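Local coordinates for ATP/GTP-binding site-containing protein A (Brucella abortus, PDB 6NTR), which functions in the periplasm to maintain the integrity of the cell envelope, at residues D174-M179 / I218-T223; R9-L14 / K234-D239; V82-V87 / E94-A99; K77-V82 / F149-D154. All coordinates share one frame; numbering follows the deposited sequence.

Contact 1 of 4, residues D174-M179 / I218-T223; sequences DETKVM and ITRDMT. Unlike the reference sequence in segment 218-223: Met222 (reference Leu). With EDO (1,2-ethanediol), chain G.
The carboxylate of Glu175 reaches out from the short helix 174-179 and grips the corner of the chain at Arg220 and Asp221 with both of its oxygens. OE2 of Glu175 is held by two backbone amides, Asp221 N at 2.8 Å on its syn lone pair and Leu235 N of strand 229-240. OE1 of Glu175 turns its anti lone pair to Arg220 NH1 at 3.1 Å, a salt bridge that is nearly straight (171°) and lies in the guanidinium plane. Carboxylate and guanidinium planes stand 82° apart, so the pair meets through one oxygen and one N-H, not as a two-pronged bridge. Over one face of the guanidinium sits the methyl CG2 of Thr176, 4.2 Å from Arg220 NH2. The strand turns sharply here: Asp221, with positive phi and psi, separates strand 219-220 from strand 222-225, and Glu175 accepts the amide N-H presented at that corner of the barrel-like fold. An acid long enough to span from helix to corner suits this place. One helical turn on, CE of Met179 (selenomethionine) meets Ile218 CD1 at 4.4 Å, a loose apolar contact beside the polar one. Further out, Arg220 is steadied by Tyr214 OH at NE and by Asp173, a second acid, at NH1. Thr219 N donates to O1 of an ethanediol, probably from the crystallisation liquor, at 3.1 Å.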
# COMPACT_ATOMS: atom_id res chain seq x y z
N ASP A 174 -1.85 -5.71 -21.17
CA ASP A 174 -0.47 -5.31 -21.30
C ASP A 174 0.31 -5.75 -20.07
O ASP A 174 1.44 -6.16 -20.17
CB ASP A 174 -0.38 -3.79 -21.47
CG ASP A 174 -0.82 -3.34 -22.84
OD1 ASP A 174 -0.97 -4.20 -23.72
OD2 ASP A 174 -1.01 -2.13 -23.04
N GLU A 175 -0.30 -5.65 -18.90
CA GLU A 175 0.37 -6.04 -17.68
C GLU A 175 0.77 -7.51 -17.68
O GLU A 175 1.84 -7.85 -17.20
CB GLU A 175 -0.50 -5.72 -16.48
CG GLU A 175 -0.61 -4.24 -16.18
CD GLU A 175 -1.32 -3.96 -14.88
OE1 GLU A 175 -2.33 -4.61 -14.62
OE2 GLU A 175 -0.86 -3.12 -14.10
N THR A 176 -0.08 -8.37 -18.20
CA THR A 176 0.21 -9.79 -18.22
C THR A 176 1.44 -10.17 -19.03
O THR A 176 2.18 -11.05 -18.63
CB THR A 176 -0.96 -10.63 -18.76
OG1 THR A 176 -1.30 -10.18 -20.07
CG2 THR A 176 -2.15 -10.53 -17.85
N LYS A 177 1.65 -9.53 -20.17
CA LYS A 177 2.77 -9.90 -21.00
C LYS A 177 4.10 -9.73 -20.28
O LYS A 177 4.97 -10.57 -20.42
CB LYS A 177 2.76 -9.19 -22.36
CG LYS A 177 2.42 -7.72 -22.36
CD LYS A 177 2.34 -7.18 -23.78
CE LYS A 177 2.28 -5.66 -23.79
NZ LYS A 177 2.64 -5.07 -25.11
N VAL A 178 4.19 -8.68 -19.49
CA VAL A 178 5.36 -8.34 -18.71
C VAL A 178 5.74 -9.39 -17.66
O VAL A 178 6.90 -9.66 -17.43
CB VAL A 178 5.13 -6.94 -18.09
CG1 VAL A 178 5.88 -6.70 -16.79
CG2 VAL A 178 5.44 -5.86 -19.11
N MSE A 179 4.73 -9.95 -17.01
CA MSE A 179 4.90 -10.89 -15.91
C MSE A 179 5.54 -12.23 -16.14
O MSE A 179 6.38 -12.61 -15.31
CB MSE A 179 3.53 -11.17 -15.35
CG MSE A 179 2.97 -9.94 -14.67
SE MSE A 179 1.54 -10.54 -13.49
CE MSE A 179 2.34 -12.21 -12.86
N ILE A 218 1.02 -10.81 -5.54
CA ILE A 218 1.29 -9.82 -6.57
C ILE A 218 0.01 -9.05 -6.82
O ILE A 218 -1.08 -9.53 -6.57
CB ILE A 218 1.79 -10.53 -7.84
CG1 ILE A 218 3.11 -11.25 -7.53
CG2 ILE A 218 2.01 -9.55 -8.96
CD1 ILE A 218 3.79 -11.80 -8.73
N THR A 219 0.15 -7.79 -7.23
CA THR A 219 -0.99 -6.97 -7.57
C THR A 219 -0.64 -6.15 -8.80
O THR A 219 0.53 -5.91 -9.08
CB THR A 219 -1.39 -6.00 -6.47
OG1 THR A 219 -0.45 -4.92 -6.45
CG2 THR A 219 -1.36 -6.66 -5.15
N ARG A 220 -1.67 -5.69 -9.51
CA ARG A 220 -1.46 -4.91 -10.72
C ARG A 220 -2.69 -4.04 -10.93
O ARG A 220 -3.59 -4.00 -10.09
CB ARG A 220 -1.21 -5.82 -11.92
CG ARG A 220 -2.34 -6.76 -12.24
CD ARG A 220 -1.98 -7.59 -13.45
NE ARG A 220 -2.99 -8.57 -13.81
CZ ARG A 220 -4.02 -8.32 -14.61
NH1 ARG A 220 -4.19 -7.10 -15.12
NH2 ARG A 220 -4.88 -9.28 -14.90
N ASP A 221 -2.73 -3.32 -12.03
CA ASP A 221 -3.90 -2.53 -12.40
C ASP A 221 -4.40 -1.67 -11.28
O ASP A 221 -5.57 -1.62 -11.02
CB ASP A 221 -5.03 -3.43 -12.90
CG ASP A 221 -5.98 -2.73 -13.84
OD1 ASP A 221 -6.10 -1.51 -13.81
OD2 ASP A 221 -6.61 -3.43 -14.63
N MSE A 222 -3.51 -1.01 -10.58
CA MSE A 222 -3.88 -0.18 -9.47
C MSE A 222 -4.51 1.11 -9.83
O MSE A 222 -4.27 1.64 -10.91
CB MSE A 222 -2.67 0.21 -8.65
CG MSE A 222 -1.39 -0.43 -9.15
SE MSE A 222 -0.66 -1.16 -7.53
CE MSE A 222 -0.60 0.51 -6.53
N THR A 223 -5.39 1.57 -8.98
CA THR A 223 -5.98 2.86 -9.13
C THR A 223 -6.08 3.40 -7.73
O THR A 223 -6.61 2.75 -6.86
CB THR A 223 -7.37 2.80 -9.78
OG1 THR A 223 -7.23 2.42 -11.15
CG2 THR A 223 -8.04 4.13 -9.71
C1 EDO G . 2.40 -6.51 -5.27
O1 EDO G . 2.74 -6.13 -6.61
C2 EDO G . 1.93 -5.29 -4.51
O2 EDO G . 1.50 -5.74 -3.22

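Contact 2 of 4, residues R9-L14 / K234-D239; sequences RAIYDL and KLVKLD. With EDO (1,2-ethanediol), chain G.
Leu235 has CG anti to its backbone N (chi1 -163°), which brings CD1 over one face of the Tyr12 ring, whose own CG lies anti to the carbonyl carbon (chi1 -59°). On the same face of the sheet the small methyl of Ala10 packs beside Leu235 and Leu238. Antiparallel strands 8-19 and 229-240 are joined here in hydrogen-bonded pairs Arg9-Asp239, Ile11-Lys237 and Asp13-Lys234. Between Ile11 and Tyr12 the register slips by one: Val236 and Lys237 both face Ile11, a classic beta bulge. Ile11 O takes Val236 N at 2.8 Å in a straight bond (172° at the hydrogen) nearly along the C=O axis, and Lys237 N only weakly. The side chains of Ile11 and Val236 cross at about a right angle, CG2 to CG2 3.9 Å. The extended Arg9 runs alongside Asp239, its NH1 4.1 Å from Asp239 OD2, beyond a salt bridge. That carboxylate is instead paired with Lys237 NZ at 2.5 Å, the lysine bending at chi4. On the face of Tyr12 and Ala10, Met179 (selenomethionine) packs on Leu235 and Leu238, and Tyr12 OH bonds to Thr219 O and, at a very short distance in the model, to ethanediol O1. The faces thus differ: one buries leucines, alanine and a tyrosine ring; the other carries mostly charged chains around the buried Ile11, where Asp239 probably offsets the charges of Lys237 and Arg9.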
# COMPACT_ATOMS: atom_id res chain seq x y z
N ARG A 9 10.03 -8.13 -7.37
CA ARG A 9 10.23 -6.70 -7.53
C ARG A 9 9.27 -6.34 -8.63
O ARG A 9 9.18 -7.02 -9.63
CB ARG A 9 11.65 -6.32 -7.91
CG ARG A 9 11.86 -4.82 -8.02
CD ARG A 9 13.30 -4.50 -8.38
NE ARG A 9 13.47 -3.16 -8.92
CZ ARG A 9 14.12 -2.91 -10.04
NH1 ARG A 9 14.63 -3.90 -10.74
NH2 ARG A 9 14.24 -1.67 -10.47
N ALA A 10 8.52 -5.27 -8.43
CA ALA A 10 7.51 -4.87 -9.38
C ALA A 10 7.59 -3.37 -9.59
O ALA A 10 7.60 -2.60 -8.62
CB ALA A 10 6.14 -5.28 -8.88
N ILE A 11 7.66 -2.96 -10.84
CA ILE A 11 7.77 -1.55 -11.19
C ILE A 11 6.48 -1.16 -11.86
O ILE A 11 6.08 -1.77 -12.86
CB ILE A 11 8.94 -1.29 -12.13
CG1 ILE A 11 10.24 -1.76 -11.52
CG2 ILE A 11 9.02 0.17 -12.42
CD1 ILE A 11 11.36 -1.70 -12.50
N TYR A 12 5.85 -0.12 -11.34
CA TYR A 12 4.59 0.38 -11.87
C TYR A 12 4.83 1.75 -12.46
O TYR A 12 5.62 2.53 -11.92
CB TYR A 12 3.52 0.45 -10.78
CG TYR A 12 3.20 -0.85 -10.09
CD1 TYR A 12 3.89 -1.24 -8.96
CD2 TYR A 12 2.20 -1.68 -10.57
CE1 TYR A 12 3.59 -2.42 -8.33
CE2 TYR A 12 1.90 -2.86 -9.93
CZ TYR A 12 2.61 -3.23 -8.81
OH TYR A 12 2.35 -4.39 -8.14
N ASP A 13 4.16 2.04 -13.56
CA ASP A 13 4.17 3.36 -14.16
C ASP A 13 2.90 4.11 -13.78
O ASP A 13 1.79 3.59 -13.95
CB ASP A 13 4.30 3.27 -15.67
CG ASP A 13 4.18 4.60 -16.32
OD1 ASP A 13 5.15 5.38 -16.22
OD2 ASP A 13 3.11 4.88 -16.90
N LEU A 14 3.09 5.28 -13.19
CA LEU A 14 2.01 6.11 -12.69
C LEU A 14 1.54 7.15 -13.67
O LEU A 14 2.32 7.79 -14.35
CB LEU A 14 2.43 6.79 -11.40
CG LEU A 14 3.05 5.96 -10.28
CD1 LEU A 14 3.21 6.80 -9.03
CD2 LEU A 14 2.20 4.73 -9.98
N LYS A 234 0.19 1.05 -13.45
CA LYS A 234 0.22 -0.12 -14.30
C LYS A 234 1.57 -0.81 -14.21
O LYS A 234 2.59 -0.20 -14.38
CB LYS A 234 -0.09 0.26 -15.75
CG LYS A 234 -1.47 0.84 -15.98
CD LYS A 234 -2.54 -0.19 -15.70
CE LYS A 234 -3.83 0.13 -16.40
NZ LYS A 234 -3.99 -0.76 -17.57
N LEU A 235 1.55 -2.11 -13.94
CA LEU A 235 2.77 -2.87 -13.82
C LEU A 235 3.46 -2.90 -15.15
O LEU A 235 2.86 -3.20 -16.16
CB LEU A 235 2.46 -4.29 -13.38
CG LEU A 235 3.58 -5.15 -12.82
CD1 LEU A 235 3.77 -4.92 -11.34
CD2 LEU A 235 3.29 -6.60 -13.08
N VAL A 236 4.75 -2.59 -15.14
CA VAL A 236 5.53 -2.57 -16.37
C VAL A 236 6.71 -3.53 -16.33
O VAL A 236 7.37 -3.71 -17.37
CB VAL A 236 6.01 -1.15 -16.73
CG1 VAL A 236 4.83 -0.23 -16.90
CG2 VAL A 236 7.00 -0.61 -15.71
N LYS A 237 7.01 -4.16 -15.20
CA LYS A 237 8.09 -5.13 -15.14
C LYS A 237 7.97 -5.93 -13.86
O LYS A 237 7.73 -5.36 -12.79
CB LYS A 237 9.44 -4.43 -15.21
CG LYS A 237 10.65 -5.34 -15.34
CD LYS A 237 11.92 -4.51 -15.50
CE LYS A 237 13.14 -5.38 -15.69
NZ LYS A 237 13.32 -6.26 -14.51
N LEU A 238 8.16 -7.24 -13.95
CA LEU A 238 7.96 -8.11 -12.80
C LEU A 238 9.12 -9.09 -12.73
O LEU A 238 9.38 -9.82 -13.70
CB LEU A 238 6.63 -8.85 -12.89
CG LEU A 238 6.44 -9.84 -11.76
CD1 LEU A 238 6.21 -9.06 -10.49
CD2 LEU A 238 5.30 -10.77 -12.06
N ASP A 239 9.80 -9.11 -11.59
CA ASP A 239 10.94 -9.98 -11.37
C ASP A 239 10.61 -10.93 -10.24
O ASP A 239 10.34 -10.49 -9.12
CB ASP A 239 12.20 -9.18 -11.08
CG ASP A 239 12.76 -8.53 -12.32
OD1 ASP A 239 12.85 -9.23 -13.35
OD2 ASP A 239 13.10 -7.33 -12.26
C1 EDO G . 2.40 -6.51 -5.27
O1 EDO G . 2.74 -6.13 -6.61
C2 EDO G . 1.93 -5.29 -4.51
O2 EDO G . 1.50 -5.74 -3.22

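Contact 3 of 4, residues V82-V87 / E94-A99; sequences VNKTFV and EVRGDA
Strands 78-87 and 90-102 form a beta hairpin in the barrel-like fold, and the contact joins its two arms, which run almost exactly antiparallel (179°). Asn83 and Val95 make the hydrogen-bonded pair. Val95 N donates to Asn83 O at 2.6 Å, and Asn83 N returns a bond to Val95 O that is very short in the model; both donors lie in the plane of the carbonyl they meet. The flanking pairs, Val82 with Arg96 and Lys84 with Glu94, are non-hydrogen-bonded, and their side chains rise on the same face. Beta-branched Val82 and the long chain of Arg96 lie side by side. Arg96 CG starts anti to its backbone N, but the chain bends at chi3 (-65°), laying the guanidinium flat so that Val82 CG1 sits over its centre, 3.8 Å from CZ of Arg96. The edge of that group is used for charge: Arg96 NH2 donates to Glu94 OE2 at 2.7 Å, close to the guanidinium plane and nearly along the C-O axis of the acid. Glu94 is extended and stands next to Lys84, whose NZ is 3.7 Å from the same OE2, a long salt bridge. On the opposite face, CB of Asn83 touches CB of Val95 at 3.6 Å, and Val95 goes on to pack against Ala155. Strand 62-72 continues the pairing beyond Val82 and Lys84. A single carboxylate oxygen is thus shared by two cations, through a short bond to Arg96 and a long one to Lys84, whose nitrogens NH2 and NZ are themselves 3.7 Å apart; Glu94 would offset their repulsion and is probably kept ionised by them at this partly exposed surface.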
# COMPACT_ATOMS: atom_id res chain seq x y z
N VAL A 82 10.39 2.74 8.40
CA VAL A 82 11.08 4.01 8.10
C VAL A 82 10.38 4.70 6.92
O VAL A 82 10.25 4.11 5.85
CB VAL A 82 12.58 3.83 7.75
CG1 VAL A 82 13.30 5.18 7.65
CG2 VAL A 82 13.32 2.97 8.75
N ASN A 83 10.02 5.97 7.10
CA ASN A 83 9.37 6.74 6.05
C ASN A 83 10.17 7.99 5.72
O ASN A 83 10.19 8.93 6.51
CB ASN A 83 7.96 7.17 6.45
CG ASN A 83 6.92 6.24 5.94
OD1 ASN A 83 7.17 5.43 5.05
ND2 ASN A 83 5.72 6.38 6.45
N LYS A 84 10.76 8.03 4.53
CA LYS A 84 11.42 9.23 4.05
C LYS A 84 10.66 9.80 2.86
O LYS A 84 10.18 9.06 2.00
CB LYS A 84 12.89 8.96 3.68
CG LYS A 84 13.86 9.27 4.81
CD LYS A 84 15.22 8.59 4.65
CE LYS A 84 16.04 8.78 5.92
NZ LYS A 84 17.36 8.10 5.94
N THR A 85 10.55 11.13 2.84
CA THR A 85 9.82 11.88 1.83
C THR A 85 10.69 13.03 1.35
O THR A 85 11.04 13.92 2.14
CB THR A 85 8.50 12.40 2.40
OG1 THR A 85 7.81 11.34 3.08
CG2 THR A 85 7.61 12.95 1.29
N PHE A 86 11.04 13.04 0.06
CA PHE A 86 11.85 14.10 -0.53
C PHE A 86 10.99 14.95 -1.45
O PHE A 86 10.33 14.42 -2.34
CB PHE A 86 13.01 13.52 -1.34
CG PHE A 86 13.96 12.68 -0.54
CD1 PHE A 86 14.88 13.27 0.29
CD2 PHE A 86 13.93 11.30 -0.65
CE1 PHE A 86 15.72 12.50 1.02
CE2 PHE A 86 14.78 10.53 0.08
CZ PHE A 86 15.68 11.13 0.91
N VAL A 87 11.03 16.27 -1.26
CA VAL A 87 10.31 17.21 -2.11
C VAL A 87 11.33 18.00 -2.93
O VAL A 87 12.05 18.84 -2.38
CB VAL A 87 9.42 18.16 -1.31
CG1 VAL A 87 8.65 19.05 -2.26
CG2 VAL A 87 8.46 17.40 -0.46
N GLU A 94 10.62 12.72 7.69
CA GLU A 94 11.16 11.41 8.01
C GLU A 94 10.34 10.85 9.14
O GLU A 94 10.13 11.52 10.13
CB GLU A 94 12.63 11.52 8.41
CG GLU A 94 13.26 10.21 8.84
CD GLU A 94 14.76 10.34 9.06
OE1 GLU A 94 15.24 11.43 9.44
OE2 GLU A 94 15.46 9.34 8.85
N VAL A 95 9.87 9.63 8.98
CA VAL A 95 9.09 8.96 10.01
C VAL A 95 9.79 7.64 10.21
O VAL A 95 10.11 6.97 9.25
CB VAL A 95 7.61 8.79 9.67
CG1 VAL A 95 6.93 8.01 10.78
CG2 VAL A 95 6.94 10.14 9.52
N ARG A 96 10.02 7.30 11.45
CA ARG A 96 10.77 6.11 11.79
C ARG A 96 10.33 5.66 13.17
O ARG A 96 10.31 6.46 14.10
CB ARG A 96 12.27 6.40 11.77
CG ARG A 96 13.20 5.17 11.86
CD ARG A 96 14.59 5.64 12.24
NE ARG A 96 15.19 6.47 11.21
CZ ARG A 96 15.96 6.01 10.23
NH1 ARG A 96 16.34 4.74 10.19
NH2 ARG A 96 16.42 6.86 9.32
N GLY A 97 9.99 4.39 13.31
CA GLY A 97 9.63 3.90 14.62
C GLY A 97 9.42 2.40 14.65
O GLY A 97 9.85 1.66 13.77
N ASP A 98 8.76 1.97 15.72
CA ASP A 98 8.45 0.58 15.93
C ASP A 98 7.04 0.42 16.48
O ASP A 98 6.48 1.34 17.07
CB ASP A 98 9.43 -0.07 16.90
CG ASP A 98 9.35 -1.58 16.85
OD1 ASP A 98 9.80 -2.15 15.84
OD2 ASP A 98 8.81 -2.19 17.81
N ALA A 99 6.49 -0.77 16.27
CA ALA A 99 5.22 -1.12 16.89
C ALA A 99 5.22 -2.61 17.21
O ALA A 99 5.83 -3.42 16.50
CB ALA A 99 4.04 -0.78 15.99

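Contact 4 of 4, residues K77-V82 / F149-D154; sequences KDFRFV and FDASED
Strand 78-82 passes the irregular loop 149-154 without pairing with it, the nearest backbones being those of Phe81 and Ala151, whose CA atoms are 6.7 Å apart. Alternation along the strand sends Phe79 and Phe81 toward the loop and Arg80 away from it. Phe81 has CG in the crowded position between its backbone N and carbonyl carbon (chi1 58°), which turns one face of the ring to the loop. The methyl of Ala151 lies over that face, its CB 3.6 Å from the centroid of the Phe81 ring, a CH-pi contact displaced toward the CG side. Phe149 approaches the same ring with its edge in an offset edge-to-face pair, planes 71° apart and centroids 5.9 Å, Phe149 CE2 lying 4.0 Å from Phe81 CE2. Phe79, two residues earlier on the same side of the strand, has CG anti to its backbone N; its CE2 is 3.8 Å from Ala151 CB, and the backbone O of Asp150 lies at its ring edge. Within the loop Asp150 OD1 accepts from Ser152 N at 3.3 Å, an Asx turn. Ala151 has positive phi and psi, and its small side chain suits the tight fit over Phe81. Phe125 stacks on Phe79, while Leu110 of strand 105-112 packs on Phe81 and Val108 on Phe149. The contact is therefore probably held mainly by dispersion; Asp150 O at the Phe79 ring edge would add at most a weak attraction.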
# COMPACT_ATOMS: atom_id res chain seq x y z
N LYS A 77 3.91 -10.06 15.13
CA LYS A 77 3.75 -9.26 16.33
C LYS A 77 4.68 -8.06 16.38
O LYS A 77 4.51 -7.19 17.25
CB LYS A 77 3.98 -10.12 17.59
CG LYS A 77 2.75 -10.89 18.06
CD LYS A 77 2.91 -11.43 19.48
CE LYS A 77 1.57 -11.86 20.06
NZ LYS A 77 1.64 -12.24 21.50
N ASP A 78 5.63 -7.96 15.48
CA ASP A 78 6.50 -6.81 15.43
C ASP A 78 6.49 -6.22 14.03
O ASP A 78 6.21 -6.91 13.05
CB ASP A 78 7.92 -7.18 15.83
CG ASP A 78 8.83 -5.98 15.92
OD1 ASP A 78 8.45 -5.00 16.61
OD2 ASP A 78 9.88 -5.99 15.25
N PHE A 79 6.79 -4.92 13.94
CA PHE A 79 6.71 -4.20 12.68
C PHE A 79 7.66 -3.01 12.75
O PHE A 79 7.37 -2.04 13.46
CB PHE A 79 5.27 -3.76 12.41
CG PHE A 79 5.05 -3.13 11.07
CD1 PHE A 79 5.39 -3.79 9.92
CD2 PHE A 79 4.46 -1.89 10.98
CE1 PHE A 79 5.16 -3.22 8.68
CE2 PHE A 79 4.23 -1.31 9.75
CZ PHE A 79 4.59 -1.98 8.60
N ARG A 80 8.79 -3.09 12.06
CA ARG A 80 9.75 -1.99 11.99
C ARG A 80 9.51 -1.19 10.72
O ARG A 80 9.28 -1.76 9.66
CB ARG A 80 11.19 -2.52 12.02
CG ARG A 80 11.66 -3.08 13.37
CD ARG A 80 13.17 -3.41 13.37
NE ARG A 80 13.45 -4.82 13.12
CZ ARG A 80 13.59 -5.73 14.07
NH1 ARG A 80 13.49 -5.38 15.35
NH2 ARG A 80 13.85 -6.99 13.76
N PHE A 81 9.58 0.14 10.83
CA PHE A 81 9.24 1.02 9.71
C PHE A 81 10.03 2.33 9.63
O PHE A 81 10.28 2.98 10.65
CB PHE A 81 7.73 1.34 9.73
CG PHE A 81 7.25 1.99 11.01
CD1 PHE A 81 7.23 3.37 11.14
CD2 PHE A 81 6.79 1.22 12.05
CE1 PHE A 81 6.79 3.96 12.29
CE2 PHE A 81 6.35 1.80 13.21
CZ PHE A 81 6.34 3.17 13.33
N VAL A 82 10.39 2.74 8.40
CA VAL A 82 11.08 4.01 8.10
C VAL A 82 10.38 4.70 6.92
O VAL A 82 10.25 4.11 5.85
CB VAL A 82 12.58 3.83 7.75
CG1 VAL A 82 13.30 5.18 7.65
CG2 VAL A 82 13.32 2.97 8.75
N PHE A 149 -2.57 -1.17 10.75
CA PHE A 149 -1.57 -0.18 11.12
C PHE A 149 -0.55 -0.36 10.03
O PHE A 149 0.02 -1.42 9.90
CB PHE A 149 -0.93 -0.47 12.47
CG PHE A 149 0.13 0.52 12.84
CD1 PHE A 149 -0.22 1.81 13.17
CD2 PHE A 149 1.45 0.19 12.81
CE1 PHE A 149 0.74 2.74 13.49
CE2 PHE A 149 2.42 1.11 13.13
CZ PHE A 149 2.06 2.39 13.47
N ASP A 150 -0.32 0.67 9.23
CA ASP A 150 0.63 0.54 8.14
C ASP A 150 1.85 1.47 8.21
O ASP A 150 2.74 1.40 7.40
CB ASP A 150 -0.09 0.68 6.80
CG ASP A 150 -0.79 1.99 6.66
OD1 ASP A 150 -0.75 2.79 7.59
OD2 ASP A 150 -1.39 2.22 5.60
N ALA A 151 1.85 2.34 9.20
CA ALA A 151 2.96 3.27 9.41
C ALA A 151 3.12 4.22 8.24
O ALA A 151 4.23 4.64 7.92
CB ALA A 151 4.27 2.53 9.65
N SER A 152 2.02 4.55 7.59
CA SER A 152 2.04 5.60 6.60
C SER A 152 1.59 6.91 7.24
O SER A 152 1.04 6.94 8.34
CB SER A 152 1.18 5.23 5.41
OG SER A 152 -0.17 5.11 5.81
N GLU A 153 1.83 8.00 6.52
CA GLU A 153 1.67 9.35 7.04
C GLU A 153 2.41 9.47 8.36
O GLU A 153 3.61 9.20 8.40
CB GLU A 153 0.19 9.69 7.15
CG GLU A 153 -0.44 9.59 5.77
CD GLU A 153 -1.90 9.92 5.72
OE1 GLU A 153 -2.56 9.98 6.77
OE2 GLU A 153 -2.40 10.11 4.59
N ASP A 154 1.75 9.85 9.45
CA ASP A 154 2.44 10.01 10.72
C ASP A 154 2.64 8.75 11.59
O ASP A 154 3.25 8.80 12.64
CB ASP A 154 1.84 11.16 11.53
CG ASP A 154 1.92 12.49 10.79
OD1 ASP A 154 2.74 12.62 9.88
OD2 ASP A 154 1.16 13.40 11.12

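Contacts 1 and 2 form one neighbourhood, their centres about 7 Å apart, and meet directly through Glu175 with Leu235 and Thr219 with Tyr12; both touch the same ethanediol. Contacts 3 and 4, centres about 9 Å apart, share Val82 and strand 78-87, and their centres lie about 23 to 28 Å from those of the first pair. Contacts 1 and 4 are buried, yet opposite in chemistry: a carboxylate satisfied by amides and arginine against a cluster of phenylalanines. Contacts 2 and 3 are both antiparallel strand pairs, the first bulged and partly buried, the second regular and at the surface, each with charged chains on a partly exposed face.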